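Local coordinates for protein aldehyde dehydrogenase 12 (Zea mays, PDB 6D97) that probably oxidises L-glutamate gamma-semialdehyde to glutamate with NAD+, the last step of proline catabolism in plants, at residues Y107-L121 / S152-R165. Numbering follows the deposited sequence.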
# COMPACT_ATOMS: atom_id res chain seq x y z
N TYR A 107 1.42 16.96 13.41
CA TYR A 107 2.17 15.80 12.92
C TYR A 107 3.65 16.12 12.82
O TYR A 107 4.50 15.30 13.19
CB TYR A 107 1.65 15.35 11.56
CG TYR A 107 0.26 14.76 11.54
CD1 TYR A 107 -0.01 13.53 12.11
CD2 TYR A 107 -0.77 15.43 10.89
CE1 TYR A 107 -1.28 12.99 12.07
CE2 TYR A 107 -2.04 14.91 10.85
CZ TYR A 107 -2.29 13.69 11.44
OH TYR A 107 -3.55 13.15 11.39
N LEU A 108 3.98 17.31 12.32
CA LEU A 108 5.38 17.71 12.19
C LEU A 108 6.03 17.90 13.55
O LEU A 108 7.20 17.55 13.74
CB LEU A 108 5.48 18.99 11.37
CG LEU A 108 4.89 18.85 9.98
CD1 LEU A 108 5.19 20.08 9.12
CD2 LEU A 108 5.41 17.58 9.35
N MET A 109 5.28 18.45 14.51
CA MET A 109 5.80 18.66 15.86
C MET A 109 6.22 17.34 16.49
O MET A 109 7.26 17.26 17.15
CB MET A 109 4.76 19.35 16.73
CG MET A 109 5.18 19.60 18.17
SD MET A 109 3.83 20.31 19.13
CE MET A 109 2.70 18.93 19.25
N TYR A 110 5.42 16.30 16.30
CA TYR A 110 5.77 15.03 16.92
C TYR A 110 6.89 14.33 16.18
O TYR A 110 7.59 13.50 16.76
CB TYR A 110 4.53 14.15 17.03
CG TYR A 110 3.81 14.41 18.32
CD1 TYR A 110 4.26 13.85 19.51
CD2 TYR A 110 2.70 15.23 18.37
CE1 TYR A 110 3.62 14.09 20.70
CE2 TYR A 110 2.05 15.48 19.55
CZ TYR A 110 2.52 14.90 20.71
OH TYR A 110 1.86 15.15 21.90
N GLY A 111 7.07 14.65 14.90
CA GLY A 111 8.31 14.26 14.24
C GLY A 111 9.51 14.88 14.92
O GLY A 111 10.52 14.21 15.17
N ASP A 112 9.42 16.17 15.26
CA ASP A 112 10.52 16.86 15.93
C ASP A 112 10.71 16.36 17.35
O ASP A 112 11.85 16.16 17.79
CB ASP A 112 10.29 18.37 15.92
CG ASP A 112 10.51 18.98 14.55
OD1 ASP A 112 11.18 18.35 13.70
OD2 ASP A 112 10.00 20.10 14.31
N ILE A 113 9.62 16.18 18.09
CA ILE A 113 9.71 15.66 19.46
C ILE A 113 10.39 14.30 19.46
O ILE A 113 11.29 14.03 20.26
CB ILE A 113 8.31 15.58 20.10
CG1 ILE A 113 7.76 16.98 20.34
CG2 ILE A 113 8.37 14.79 21.40
CD1 ILE A 113 6.28 16.99 20.64
N SER A 114 9.98 13.42 18.54
CA SER A 114 10.57 12.09 18.47
C SER A 114 12.05 12.15 18.14
O SER A 114 12.84 11.33 18.62
CB SER A 114 9.82 11.25 17.43
OG SER A 114 8.44 11.15 17.74
N ALA A 115 12.46 13.12 17.31
CA ALA A 115 13.87 13.25 16.95
C ALA A 115 14.69 13.68 18.16
O ALA A 115 15.76 13.11 18.43
CB ALA A 115 14.03 14.24 15.80
N LYS A 116 14.21 14.69 18.89
CA LYS A 116 14.91 15.14 20.09
C LYS A 116 14.96 14.04 21.14
O LYS A 116 16.00 13.83 21.78
CB LYS A 116 14.23 16.39 20.66
CG LYS A 116 14.52 17.67 19.88
CD LYS A 116 13.74 18.83 20.46
CE LYS A 116 12.85 19.46 19.40
NZ LYS A 116 11.44 19.59 19.86
N ALA A 117 13.86 13.31 21.31
CA ALA A 117 13.83 12.24 22.31
C ALA A 117 14.73 11.08 21.91
O ALA A 117 15.44 10.53 22.76
CB ALA A 117 12.39 11.75 22.51
N ALA A 118 14.72 10.69 20.63
CA ALA A 118 15.59 9.61 20.17
C ALA A 118 17.06 9.95 20.38
O ALA A 118 17.85 9.08 20.75
CB ALA A 118 15.32 9.30 18.70
N HIS A 119 17.44 11.21 20.15
CA HIS A 119 18.83 11.60 20.37
C HIS A 119 19.17 11.59 21.85
O HIS A 119 20.30 11.25 22.23
CB HIS A 119 19.09 12.98 19.76
CG HIS A 119 20.51 13.43 19.89
ND1 HIS A 119 20.90 14.45 20.73
CD2 HIS A 119 21.64 12.99 19.28
CE1 HIS A 119 22.21 14.62 20.64
NE2 HIS A 119 22.68 13.75 19.76
N MET A 120 18.22 11.97 22.70
CA MET A 120 18.46 11.93 24.14
C MET A 120 18.60 10.50 24.63
O MET A 120 19.56 10.17 25.33
CB MET A 120 17.33 12.66 24.87
CG MET A 120 17.53 14.16 24.93
SD MET A 120 18.96 14.63 25.92
CE MET A 120 18.39 14.25 27.57
N LEU A 121 17.64 9.64 24.27
CA LEU A 121 17.71 8.24 24.68
C LEU A 121 18.97 7.54 24.17
O LEU A 121 19.40 6.56 24.77
CB LEU A 121 16.47 7.48 24.19
CG LEU A 121 15.26 7.35 25.12
CD1 LEU A 121 14.40 6.17 24.69
CD2 LEU A 121 15.68 7.19 26.57
N SER A 152 13.20 1.21 22.47
CA SER A 152 12.54 2.51 22.59
C SER A 152 13.24 3.57 21.75
O SER A 152 12.60 4.35 21.05
CB SER A 152 12.49 2.93 24.06
OG SER A 152 11.96 1.89 24.87
N GLN A 153 14.58 3.59 21.80
CA GLN A 153 15.34 4.60 21.07
C GLN A 153 15.16 4.43 19.57
O GLN A 153 14.95 5.41 18.84
CB GLN A 153 16.82 4.51 21.46
CG GLN A 153 17.66 5.72 21.08
CD GLN A 153 18.13 5.68 19.65
OE1 GLN A 153 18.20 4.61 19.04
NE2 GLN A 153 18.45 6.85 19.10
N LYS A 154 15.22 3.19 19.08
CA LYS A 154 15.05 2.92 17.66
C LYS A 154 13.65 3.26 17.19
O LYS A 154 13.48 3.82 16.09
CB LYS A 154 15.38 1.45 17.36
CG LYS A 154 16.85 1.18 17.11
CD LYS A 154 17.27 1.70 15.74
CE LYS A 154 18.77 1.64 15.54
NZ LYS A 154 19.49 2.63 16.39
N PHE A 155 12.63 2.94 17.99
CA PHE A 155 11.25 3.28 17.65
C PHE A 155 11.10 4.78 17.42
O PHE A 155 10.50 5.20 16.43
CB PHE A 155 10.31 2.78 18.75
CG PHE A 155 8.93 3.37 18.69
CD1 PHE A 155 7.92 2.74 17.98
CD2 PHE A 155 8.63 4.54 19.38
CE1 PHE A 155 6.65 3.28 17.94
CE2 PHE A 155 7.36 5.08 19.35
CZ PHE A 155 6.37 4.45 18.62
N LEU A 156 11.65 5.59 18.32
CA LEU A 156 11.58 7.04 18.16
C LEU A 156 12.32 7.48 16.90
O LEU A 156 11.90 8.44 16.23
CB LEU A 156 12.16 7.73 19.39
CG LEU A 156 11.37 7.57 20.69
CD1 LEU A 156 12.14 8.14 21.87
CD2 LEU A 156 9.99 8.21 20.57
N GLU A 157 13.41 6.80 16.55
CA GLU A 157 14.12 7.13 15.32
C GLU A 157 13.27 6.86 14.09
O GLU A 157 13.45 7.52 13.06
CB GLU A 157 15.44 6.36 15.23
CG GLU A 157 16.60 7.03 15.95
CD GLU A 157 17.95 6.49 15.51
OE1 GLU A 157 18.98 6.94 16.06
OE2 GLU A 157 17.98 5.62 14.61
N ASN A 158 12.32 5.92 14.18
CA ASN A 158 11.47 5.62 13.04
C ASN A 158 10.42 6.69 12.77
O ASN A 158 9.79 6.67 11.71
CB ASN A 158 10.77 4.27 13.24
CG ASN A 158 11.72 3.10 13.15
OD1 ASN A 158 12.84 3.23 12.64
ND2 ASN A 158 11.29 1.95 13.65
N PHE A 159 10.23 7.63 13.69
CA PHE A 159 9.16 8.61 13.54
C PHE A 159 9.70 10.02 13.71
O PHE A 159 9.08 10.88 14.35
CB PHE A 159 8.02 8.30 14.51
CG PHE A 159 7.40 6.96 14.24
CD1 PHE A 159 6.54 6.79 13.17
CD2 PHE A 159 7.72 5.86 15.02
CE1 PHE A 159 5.99 5.56 12.89
CE2 PHE A 159 7.17 4.62 14.75
CZ PHE A 159 6.30 4.48 13.68
N CYS A 160 10.86 10.26 13.11
CA CYS A 160 11.43 11.59 12.97
C CYS A 160 10.96 12.22 11.66
O CYS A 160 10.39 11.56 10.79
CB CYS A 160 12.95 11.53 13.01
SG CYS A 160 13.65 10.77 14.50
N GLY A 161 11.22 13.52 11.52
CA GLY A 161 10.90 14.23 10.30
C GLY A 161 9.43 14.13 9.94
O GLY A 161 8.55 14.52 10.72
N ASP A 162 9.16 13.61 8.75
CA ASP A 162 7.80 13.51 8.22
C ASP A 162 7.11 12.20 8.55
O ASP A 162 5.97 11.99 8.13
CB ASP A 162 7.81 13.69 6.70
CG ASP A 162 8.23 15.08 6.26
OD1 ASP A 162 7.59 16.07 6.68
OD2 ASP A 162 9.21 15.19 5.49
N GLN A 163 7.77 11.30 9.29
CA GLN A 163 7.24 9.94 9.42
C GLN A 163 5.96 9.87 10.25
O GLN A 163 5.18 8.93 10.08
CB GLN A 163 8.30 9.01 10.00
CG GLN A 163 9.45 8.71 9.03
CD GLN A 163 9.02 7.94 7.78
OE1 GLN A 163 7.88 7.49 7.67
NE2 GLN A 163 9.94 7.78 6.84
N VAL A 164 5.72 10.83 11.15
CA VAL A 164 4.44 10.90 11.83
C VAL A 164 3.36 11.39 10.88
O VAL A 164 2.26 10.83 10.81
CB VAL A 164 4.54 11.79 13.08
CG1 VAL A 164 3.17 11.97 13.71
CG2 VAL A 164 5.51 11.17 14.06
N ARG A 165 3.67 12.47 10.15
CA ARG A 165 2.85 12.95 9.05
C ARG A 165 2.46 11.81 8.11
O ARG A 165 1.30 11.67 7.72
CB ARG A 165 3.63 14.05 8.31
CG ARG A 165 2.86 14.81 7.25
CD ARG A 165 3.74 15.11 6.04
NE ARG A 165 4.81 16.07 6.28
CZ ARG A 165 4.71 17.38 6.05
NH1 ARG A 165 3.57 17.88 5.59
NH2 ARG A 165 5.74 18.18 6.29
O HOH W 1 6.02 13.99 11.01
O HOH W 2 8.94 17.31 11.52
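Helix 107-121, with Ser114 facing Leu156, runs roughly antiparallel to helix 152-157 (150°, axes 8.2 Å apart) and also meets the type II' turn from Cys160 to Gln163: a worked example of an antiparallel helix pair, knob-into-hole at one end, changing to glycine-mediated backbone contact at the other. Gly111 lets the Phe159-Gly161 backbone come close: Gly111 CA approaches Phe159 O and Gly161 O, each at 3.5 Å, in CA-H...O contacts, and a modelled CB would collide with Gly161 O. Water 1 joins Tyr107 O and Gly161 O to Arg165 N. Leu156 is a knob among Ser114, Ala117, Ala118 and Leu121. The bend at chi2 (-83°) turns the Gln153 amide so that NE2 donates to Ala118 O (2.8 Å), from above the carbonyl plane, and to Glu157 OE1. Leu108 lays CD2 over one face of the Arg165 guanidinium, whose NE and NH2 grip Asp162 OD1 side-on. Shortening Arg165 to an alanine is likely to uncover most of the Leu108 methyl contact and leave the Asp162 carboxylate without its charged mate. Arg165 is hydrogen-bonded to Asn176 of the third subunit, Asp162 to Gln499 of the second. Within the chain, helix 229-240 packs on Ala117 and Leu121, helix 203-214 on Tyr110, Ser152 and Val164.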